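Local structure of DMATS type aromatic prenyltransferase (Streptomyces coelicolor, 6ZS0) at residues F123-Q129 with L152-G158; R208-T213 with G247-P253; T238-P242 with R290-V294. The protein probably transfers a dimethylallyl group from dimethylallyl diphosphate to C5 of the indole of tryptophan, as a 5-dimethylallyltryptophan synthase of the ABBA-barrel prenyltransferases. One frame throughout, in Å; residues are numbered along the deposited sequence.

Contact 1. Residues F123-Q129 with L152-G158; sequences FLPPAPQ and LNPAVGG
The carbonyl O of Val156 accepts the backbone N of Gln129 at 2.8 Å, a fairly straight bond (159° at the hydrogen). Nearby, Asn153 ND2 stands 3.0 Å from Gln129 O, and Asn153 OD1 takes the N of Ala155 from above its amide plane, closing an Asx turn inside a type I turn. The apolar centre is Val156: with CG2 anti to the backbone N, this methyl enters the bend of 123-129 and meets Pro128 CB at 3.4 Å and Pro125 CD at 3.5 Å, both closer than carbon atoms normally pack. At the other end the side chains of Phe123 and Leu152 run roughly perpendicular. Leu152 CB sits over one ring face, 4.0 Å from the centroid of Phe123, a CH-pi contact, while the ring edge abuts the peptide between Asn153 and Pro154. A water joins the two loops, donating to Phe123 O and accepting from Asn153 N. Thr165 and Ala169 of helix 162-175 also pack on Phe123. The contact thus ties the exit of helix 120-123 to the turns that lead from barrel strand 147-152 into helix 162-175, a strand-to-helix connection of the ABBA fold.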
loop_
_atom_site.group_PDB
_atom_site.type_symbol
_atom_site.label_atom_id
_atom_site.label_comp_id
_atom_site.label_asym_id
_atom_site.label_seq_id
_atom_site.Cartn_x
_atom_site.Cartn_y
_atom_site.Cartn_z
ATOM N N PHE A 123 8.547 -5.475 -16.904
ATOM C CA PHE A 123 8.717 -4.941 -15.532
ATOM C C PHE A 123 9.985 -5.450 -14.849
ATOM O O PHE A 123 10.386 -4.812 -13.857
ATOM C CB PHE A 123 7.447 -5.186 -14.723
ATOM C CG PHE A 123 6.284 -4.335 -15.146
ATOM C CD1 PHE A 123 5.216 -4.877 -15.858
ATOM C CD2 PHE A 123 6.256 -2.978 -14.849
ATOM C CE1 PHE A 123 4.147 -4.085 -16.258
ATOM C CE2 PHE A 123 5.172 -2.209 -15.220
ATOM C CZ PHE A 123 4.130 -2.757 -15.939
ATOM N N LEU A 124 10.620 -6.515 -15.356
ATOM C CA LEU A 124 11.886 -7.063 -14.790
ATOM C C LEU A 124 12.947 -7.170 -15.885
ATOM O O LEU A 124 13.410 -8.264 -16.221
ATOM C CB LEU A 124 11.590 -8.423 -14.150
ATOM C CG LEU A 124 10.658 -8.388 -12.929
ATOM C CD1 LEU A 124 10.478 -9.787 -12.368
ATOM C CD2 LEU A 124 11.151 -7.451 -11.835
ATOM N N PRO A 125 13.338 -6.041 -16.500
ATOM C CA PRO A 125 14.436 -6.043 -17.462
ATOM C C PRO A 125 15.790 -6.023 -16.759
ATOM O O PRO A 125 15.868 -5.855 -15.545
ATOM C CB PRO A 125 14.215 -4.725 -18.207
ATOM C CG PRO A 125 13.679 -3.790 -17.110
ATOM C CD PRO A 125 12.752 -4.698 -16.318
ATOM N N PRO A 126 16.911 -6.180 -17.491
ATOM C CA PRO A 126 18.230 -5.910 -16.916
ATOM C C PRO A 126 18.434 -4.395 -16.719
ATOM O O PRO A 126 17.740 -3.618 -17.315
ATOM C CB PRO A 126 19.205 -6.524 -17.942
ATOM C CG PRO A 126 18.433 -6.529 -19.258
ATOM C CD PRO A 126 16.972 -6.651 -18.884
ATOM N N ALA A 127 19.338 -4.009 -15.838
ATOM C CA ALA A 127 19.621 -2.595 -15.506
ATOM C C ALA A 127 18.311 -1.863 -15.224
ATOM O O ALA A 127 18.063 -0.790 -15.779
ATOM C CB ALA A 127 20.376 -1.951 -16.634
ATOM N N PRO A 128 17.433 -2.396 -14.346
ATOM C CA PRO A 128 16.203 -1.701 -13.987
ATOM C C PRO A 128 16.493 -0.407 -13.229
ATOM O O PRO A 128 17.491 -0.328 -12.516
ATOM C CB PRO A 128 15.484 -2.695 -13.068
ATOM C CG PRO A 128 16.604 -3.467 -12.444
ATOM C CD PRO A 128 17.579 -3.657 -13.597
ATOM N N GLN A 129 15.618 0.566 -13.393
ATOM C CA GLN A 129 15.644 1.839 -12.651
ATOM C C GLN A 129 14.648 1.754 -11.497
ATOM O O GLN A 129 13.671 0.964 -11.590
ATOM C CB GLN A 129 15.386 2.976 -13.622
ATOM C CG GLN A 129 16.451 2.999 -14.705
ATOM C CD GLN A 129 16.329 4.165 -15.645
ATOM O OE1 GLN A 129 16.114 5.307 -15.227
ATOM N NE2 GLN A 129 16.479 3.875 -16.928
ATOM N N LEU A 152 4.395 -3.565 -9.448
ATOM C CA LEU A 152 5.514 -3.444 -10.400
ATOM C C LEU A 152 5.708 -1.976 -10.770
ATOM O O LEU A 152 4.815 -1.150 -10.456
ATOM C CB LEU A 152 5.202 -4.300 -11.620
ATOM C CG LEU A 152 4.882 -5.762 -11.345
ATOM C CD1 LEU A 152 4.309 -6.412 -12.574
ATOM C CD2 LEU A 152 6.140 -6.481 -10.893
ATOM N N ASN A 153 6.840 -1.666 -11.386
ATOM C CA ASN A 153 7.347 -0.277 -11.608
ATOM C C ASN A 153 7.268 0.118 -13.077
ATOM O O ASN A 153 8.122 -0.289 -13.863
ATOM C CB ASN A 153 8.798 -0.189 -11.152
ATOM C CG ASN A 153 9.397 1.184 -11.343
ATOM O OD1 ASN A 153 8.694 2.147 -11.637
ATOM N ND2 ASN A 153 10.703 1.269 -11.181
ATOM N N PRO A 154 6.252 0.897 -13.507
ATOM C CA PRO A 154 6.177 1.348 -14.896
ATOM C C PRO A 154 7.403 2.162 -15.353
ATOM O O PRO A 154 7.603 2.259 -16.587
ATOM C CB PRO A 154 4.902 2.199 -14.891
ATOM C CG PRO A 154 4.071 1.588 -13.809
ATOM C CD PRO A 154 5.076 1.311 -12.724
ATOM N N ALA A 155 8.157 2.773 -14.428
ATOM C CA ALA A 155 9.341 3.619 -14.713
ATOM C C ALA A 155 10.627 2.794 -14.698
ATOM O O ALA A 155 11.718 3.415 -14.668
ATOM C CB ALA A 155 9.435 4.760 -13.739
ATOM N N VAL A 156 10.542 1.460 -14.761
ATOM C CA VAL A 156 11.735 0.562 -14.670
ATOM C C VAL A 156 12.733 0.874 -15.798
ATOM O O VAL A 156 13.935 0.653 -15.585
ATOM C CB VAL A 156 11.339 -0.931 -14.673
ATOM C CG1 VAL A 156 10.628 -1.351 -15.938
ATOM C CG2 VAL A 156 12.544 -1.804 -14.425
ATOM N N GLY A 157 12.244 1.308 -16.962
ATOM C CA GLY A 157 13.088 1.717 -18.111
ATOM C C GLY A 157 13.217 3.225 -18.260
ATOM O O GLY A 157 13.630 3.678 -19.350
ATOM N N GLY A 158 12.891 3.979 -17.217
ATOM C CA GLY A 158 12.882 5.454 -17.201
ATOM C C GLY A 158 11.478 6.000 -17.247
ATOM O O GLY A 158 10.599 5.336 -17.821
HETATM O O HOH W 1 8.933 -3.624 -11.815
#

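Contact 2. Residues R208-T213 with G247-P253; sequences RHDNLT and GGLDGRP
Gly247 opens the run that pairs with 208-213, where the end of barrel strand 202-209 meets the loop leading into its antiparallel neighbour 254-260 in the ABBA barrel. A water donates to both Gly247 O and Asn211 O, bridging the two backbones. Gly248 follows with its CA 3.2 Å from Leu212 O, a CA-H...O contact, and a second such contact to Asn211 O. A side chain would not fit at Gly248, since a CB would run into Asn211 O and the backbone conformation by itself calls for glycine. Thr213 covers this residue with CG2, while its OG1 turns to the N of Arg216 as the cap of the next helix. Leu249 supplies the direct hydrogen bond: its N reaches Leu212 O at 2.8 Å with 166° at the hydrogen. The carbonyl O of Leu249 in turn faces Asn211 CA at 3.2 Å, and its side chain continues inward to Phe236 and Ala240 of helix 229-240. Gly251 N bonds to the hydroxyl of Tyr280, and the guanidinium of Arg252 forms salt bridges with Asp279 and Asp59. Pro253 brings the chain back beside Arg208, whose aliphatic part lies along the proline ring in one of two modelled conformers, so that this packing is doubtful. The firmer neighbour is Asp210: its CG sits beside the backbone N (chi1 -59°), which brings the carboxylate alongside the ring, and Asp210 OD1, buried here with no polar partner in the model, rests 3.4 Å from Pro253 CG.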
loop_
_atom_site.group_PDB
_atom_site.type_symbol
_atom_site.label_atom_id
_atom_site.label_comp_id
_atom_site.label_asym_id
_atom_site.label_seq_id
_atom_site.Cartn_x
_atom_site.Cartn_y
_atom_site.Cartn_z
ATOM N N ARG A 208 0.308 9.366 -10.223
ATOM C CA ARG A 208 0.807 10.431 -9.320
ATOM C C ARG A 208 0.073 11.733 -9.662
ATOM O O ARG A 208 -0.113 11.996 -10.873
ATOM C CB ARG A 208 2.312 10.595 -9.530
ATOM C CG ARG A 208 3.046 11.289 -8.391
ATOM C CD ARG A 208 4.555 11.337 -8.635
ATOM N NE ARG A 208 4.985 10.390 -9.663
ATOM C CZ ARG A 208 5.603 9.219 -9.462
ATOM N NH1 ARG A 208 5.879 8.459 -10.504
ATOM N NH2 ARG A 208 5.944 8.806 -8.244
ATOM N N HIS A 209 -0.298 12.516 -8.660
ATOM C CA HIS A 209 -0.985 13.819 -8.890
ATOM C C HIS A 209 -0.268 14.879 -8.079
ATOM O O HIS A 209 -0.416 14.912 -6.873
ATOM C CB HIS A 209 -2.470 13.730 -8.539
ATOM C CG HIS A 209 -3.212 12.712 -9.329
ATOM N ND1 HIS A 209 -3.511 12.881 -10.674
ATOM C CD2 HIS A 209 -3.683 11.489 -8.980
ATOM C CE1 HIS A 209 -4.128 11.807 -11.106
ATOM N NE2 HIS A 209 -4.236 10.941 -10.092
ATOM N N ASP A 210 0.537 15.689 -8.730
ATOM C CA ASP A 210 1.242 16.806 -8.076
ATOM C C ASP A 210 0.273 17.974 -7.868
ATOM O O ASP A 210 -0.501 18.284 -8.808
ATOM C CB ASP A 210 2.438 17.226 -8.916
ATOM C CG ASP A 210 3.467 16.139 -9.172
ATOM O OD1 ASP A 210 3.411 15.103 -8.514
ATOM O OD2 ASP A 210 4.327 16.358 -10.061
ATOM N N ASN A 211 0.330 18.587 -6.694
ATOM C CA ASN A 211 -0.419 19.817 -6.319
ATOM C C ASN A 211 -1.900 19.565 -6.592
ATOM O O ASN A 211 -2.589 20.412 -7.213
ATOM C CB ASN A 211 0.105 21.044 -7.064
ATOM C CG ASN A 211 1.589 21.233 -6.851
ATOM O OD1 ASN A 211 2.073 21.200 -5.719
ATOM N ND2 ASN A 211 2.322 21.422 -7.930
ATOM N N LEU A 212 -2.390 18.407 -6.198
ATOM C CA LEU A 212 -3.817 18.077 -6.420
ATOM C C LEU A 212 -4.718 19.040 -5.654
ATOM O O LEU A 212 -4.428 19.389 -4.504
ATOM C CB LEU A 212 -4.089 16.635 -5.976
ATOM C CG LEU A 212 -5.467 16.056 -6.292
ATOM C CD1 LEU A 212 -5.751 15.938 -7.786
ATOM C CD2 LEU A 212 -5.593 14.704 -5.642
ATOM N N THR A 213 -5.818 19.445 -6.300
ATOM C CA THR A 213 -6.889 20.244 -5.679
ATOM C C THR A 213 -8.147 19.407 -5.507
ATOM O O THR A 213 -8.284 18.344 -6.144
ATOM C CB THR A 213 -7.258 21.453 -6.551
ATOM O OG1 THR A 213 -7.739 20.938 -7.798
ATOM C CG2 THR A 213 -6.075 22.364 -6.752
ATOM N N GLY A 247 -3.837 26.134 -3.353
ATOM C CA GLY A 247 -3.221 26.047 -4.695
ATOM C C GLY A 247 -2.919 24.613 -5.076
ATOM O O GLY A 247 -2.293 24.380 -6.132
ATOM N N GLY A 248 -3.324 23.683 -4.227
ATOM C CA GLY A 248 -3.047 22.259 -4.411
ATOM C C GLY A 248 -2.250 21.737 -3.240
ATOM O O GLY A 248 -1.492 22.513 -2.621
ATOM N N LEU A 249 -2.423 20.477 -2.927
ATOM C CA LEU A 249 -1.653 19.815 -1.858
ATOM C C LEU A 249 -0.180 20.119 -2.085
ATOM O O LEU A 249 0.295 19.977 -3.220
ATOM C CB LEU A 249 -1.926 18.316 -1.904
ATOM C CG LEU A 249 -3.353 17.914 -1.580
ATOM C CD1 LEU A 249 -3.488 16.412 -1.557
ATOM C CD2 LEU A 249 -3.832 18.523 -0.269
ATOM N N ASP A 250 0.534 20.513 -1.038
ATOM C CA ASP A 250 1.903 21.032 -1.190
ATOM C C ASP A 250 2.952 20.129 -0.544
ATOM O O ASP A 250 4.086 20.526 -0.558
ATOM C CB ASP A 250 1.997 22.442 -0.635
ATOM C CG ASP A 250 1.504 22.592 0.791
ATOM O OD1 ASP A 250 1.516 23.760 1.254
ATOM O OD2 ASP A 250 1.196 21.593 1.431
ATOM N N GLY A 251 2.584 18.927 -0.129
ATOM C CA GLY A 251 3.558 17.921 0.336
ATOM C C GLY A 251 3.864 16.921 -0.772
ATOM O O GLY A 251 3.896 17.301 -1.960
ATOM N N ARG A 252 4.170 15.691 -0.413
ATOM C CA ARG A 252 4.452 14.689 -1.452
ATOM C C ARG A 252 3.162 14.455 -2.237
ATOM O O ARG A 252 2.071 14.754 -1.766
ATOM C CB ARG A 252 4.958 13.399 -0.815
ATOM C CG ARG A 252 3.860 12.498 -0.295
ATOM C CD ARG A 252 4.421 11.308 0.468
ATOM N NE ARG A 252 5.010 11.776 1.710
ATOM C CZ ARG A 252 5.781 11.048 2.513
ATOM N NH1 ARG A 252 6.239 11.577 3.643
ATOM N NH2 ARG A 252 6.073 9.796 2.191
ATOM N N PRO A 253 3.276 13.935 -3.469
ATOM C CA PRO A 253 2.120 13.822 -4.351
ATOM C C PRO A 253 1.039 12.866 -3.812
ATOM O O PRO A 253 1.316 11.880 -3.128
ATOM C CB PRO A 253 2.747 13.272 -5.656
ATOM C CG PRO A 253 4.210 13.581 -5.569
ATOM C CD PRO A 253 4.513 13.486 -4.092
HETATM O O HOH W 2 1.530 17.654 -4.092
HETATM O O HOH W 3 -3.066 23.196 -8.733
#

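Contact 3. Residues T238-P242 with R290-V294; sequences TAAGP and RASTV
Helix 229-240 ends beside helix 284-297, the CA atoms of Ala239 and Arg290 standing 5.9 Å apart, and Gly241 then leaves helical geometry with a positive phi of 46°. Arg290 makes the polar part of the contact. Its CG lies anti to the carbonyl carbon and the chain is extended from CG to NE, a shape that carries the guanidinium along the end of the neighbouring helix to its last carbonyls. On the way Arg290 CD passes 3.2 Å from Thr238 O. Arg290 NH1 then donates to Ala239 O at 2.9 Å with 151° at the hydrogen; the acceptor lies near the guanidinium plane, whereas the N-H approaches Ala239 O from well out of the carbonyl plane (35°). Gly241 lies over one face of the group, its CA 3.6 Å above the plane and offset toward the rim. The absence of a side chain matters there, because a CB would clash with Arg290 NH2. Pro242 comes in obliquely, with Pro242 CD 3.2 Å from Arg290 NH2, and that same nitrogen donates to Tyr280 O. At the other end Thr238 turns CG2 to Thr293 CG2 and to Val294 CG2, the latter at 3.6 Å, while OG1 of Thr238 bonds back to Gly234 O and OG1 of Thr293 to Ala289 O, each within its own helix. Were Arg290 replaced by an alanine, Ala239 O and Tyr280 O would probably lose this donor and a gap would open beside Gly241 and Pro242. Chemically, a positive group set against a helix C-terminus, where the carbonyls concentrate partial negative charge, is likely to be favoured electrostatically, with Glu286 adding a long, weak ion pair.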
loop_
_atom_site.group_PDB
_atom_site.type_symbol
_atom_site.label_atom_id
_atom_site.label_comp_id
_atom_site.label_asym_id
_atom_site.label_seq_id
_atom_site.Cartn_x
_atom_site.Cartn_y
_atom_site.Cartn_z
ATOM N N THR A 238 -11.108 16.735 4.345
ATOM C CA THR A 238 -10.957 16.173 5.710
ATOM C C THR A 238 -9.517 15.693 5.891
ATOM O O THR A 238 -8.928 15.986 6.930
ATOM C CB THR A 238 -11.961 15.056 5.995
ATOM O OG1 THR A 238 -13.273 15.611 5.857
ATOM C CG2 THR A 238 -11.784 14.449 7.372
ATOM N N ALA A 239 -8.985 14.977 4.914
ATOM C CA ALA A 239 -7.675 14.301 5.028
ATOM C C ALA A 239 -6.565 15.349 5.020
ATOM O O ALA A 239 -5.628 15.252 5.801
ATOM C CB ALA A 239 -7.514 13.305 3.902
ATOM N N ALA A 240 -6.672 16.321 4.131
ATOM C CA ALA A 240 -5.568 17.249 3.824
ATOM C C ALA A 240 -5.467 18.362 4.871
ATOM O O ALA A 240 -4.379 18.900 5.007
ATOM C CB ALA A 240 -5.739 17.774 2.438
ATOM N N GLY A 241 -6.543 18.700 5.592
ATOM C CA GLY A 241 -6.498 19.820 6.550
ATOM C C GLY A 241 -5.828 21.042 5.900
ATOM O O GLY A 241 -6.392 21.585 4.943
ATOM N N PRO A 242 -4.599 21.467 6.346
ATOM C CA PRO A 242 -3.918 22.668 5.816
ATOM C C PRO A 242 -3.406 22.617 4.360
ATOM O O PRO A 242 -3.215 23.669 3.762
ATOM C CB PRO A 242 -2.682 22.815 6.734
ATOM C CG PRO A 242 -2.425 21.414 7.226
ATOM C CD PRO A 242 -3.815 20.832 7.413
ATOM N N ARG A 290 -8.588 12.965 11.976
ATOM C CA ARG A 290 -9.082 13.103 10.584
ATOM C C ARG A 290 -9.555 11.750 10.072
ATOM O O ARG A 290 -10.619 11.681 9.467
ATOM C CB ARG A 290 -7.987 13.647 9.672
ATOM C CG ARG A 290 -7.589 15.072 9.998
ATOM C CD ARG A 290 -6.531 15.614 9.070
ATOM N NE ARG A 290 -5.917 16.830 9.562
ATOM C CZ ARG A 290 -4.898 17.443 8.970
ATOM N NH1 ARG A 290 -4.428 16.994 7.813
ATOM N NH2 ARG A 290 -4.364 18.513 9.523
ATOM N N ALA A 291 -8.797 10.680 10.311
ATOM C CA ALA A 291 -9.246 9.336 9.901
ATOM C C ALA A 291 -10.603 9.025 10.531
ATOM O O ALA A 291 -11.485 8.444 9.833
ATOM C CB ALA A 291 -8.227 8.323 10.294
ATOM N N SER A 292 -10.758 9.358 11.809
ATOM C CA SER A 292 -12.002 9.062 12.567
ATOM C C SER A 292 -13.175 9.814 11.923
ATOM O O SER A 292 -14.246 9.215 11.769
ATOM C CB SER A 292 -11.821 9.371 14.021
ATOM O OG SER A 292 -10.838 8.528 14.601
ATOM N N THR A 293 -12.973 11.063 11.511
ATOM C CA THR A 293 -13.995 11.890 10.804
ATOM C C THR A 293 -14.384 11.223 9.479
ATOM O O THR A 293 -15.582 11.131 9.185
ATOM C CB THR A 293 -13.515 13.323 10.580
ATOM O OG1 THR A 293 -13.218 13.873 11.865
ATOM C CG2 THR A 293 -14.540 14.172 9.856
ATOM N N VAL A 294 -13.420 10.762 8.694
ATOM C CA VAL A 294 -13.710 10.104 7.385
ATOM C C VAL A 294 -14.536 8.842 7.630
ATOM O O VAL A 294 -15.519 8.595 6.885
ATOM C CB VAL A 294 -12.422 9.777 6.615
ATOM C CG1 VAL A 294 -12.729 8.986 5.350
ATOM C CG2 VAL A 294 -11.642 11.047 6.286
#

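Overall arrangement
All three contacts lie about 19 Å from the centre of the chain, at the margins of the ABBA barrel. Contact 1 closes before contact 2 opens; their centres are about 25 Å apart and their nearest atoms about 6 Å, without touching. Contact 3 lies on the far side of the chain's centre from contact 1, their centres about 35 Å apart. Contacts 2 and 3 alternate along the chain, their centres about 16 Å apart, and meet where Leu249 CD2 packs on Ala240 CB at 3.4 Å. The end of helix 229-240, which belongs to contact 3, therefore packs on the loop 247-253 that leads from this helix into barrel strand 254-260.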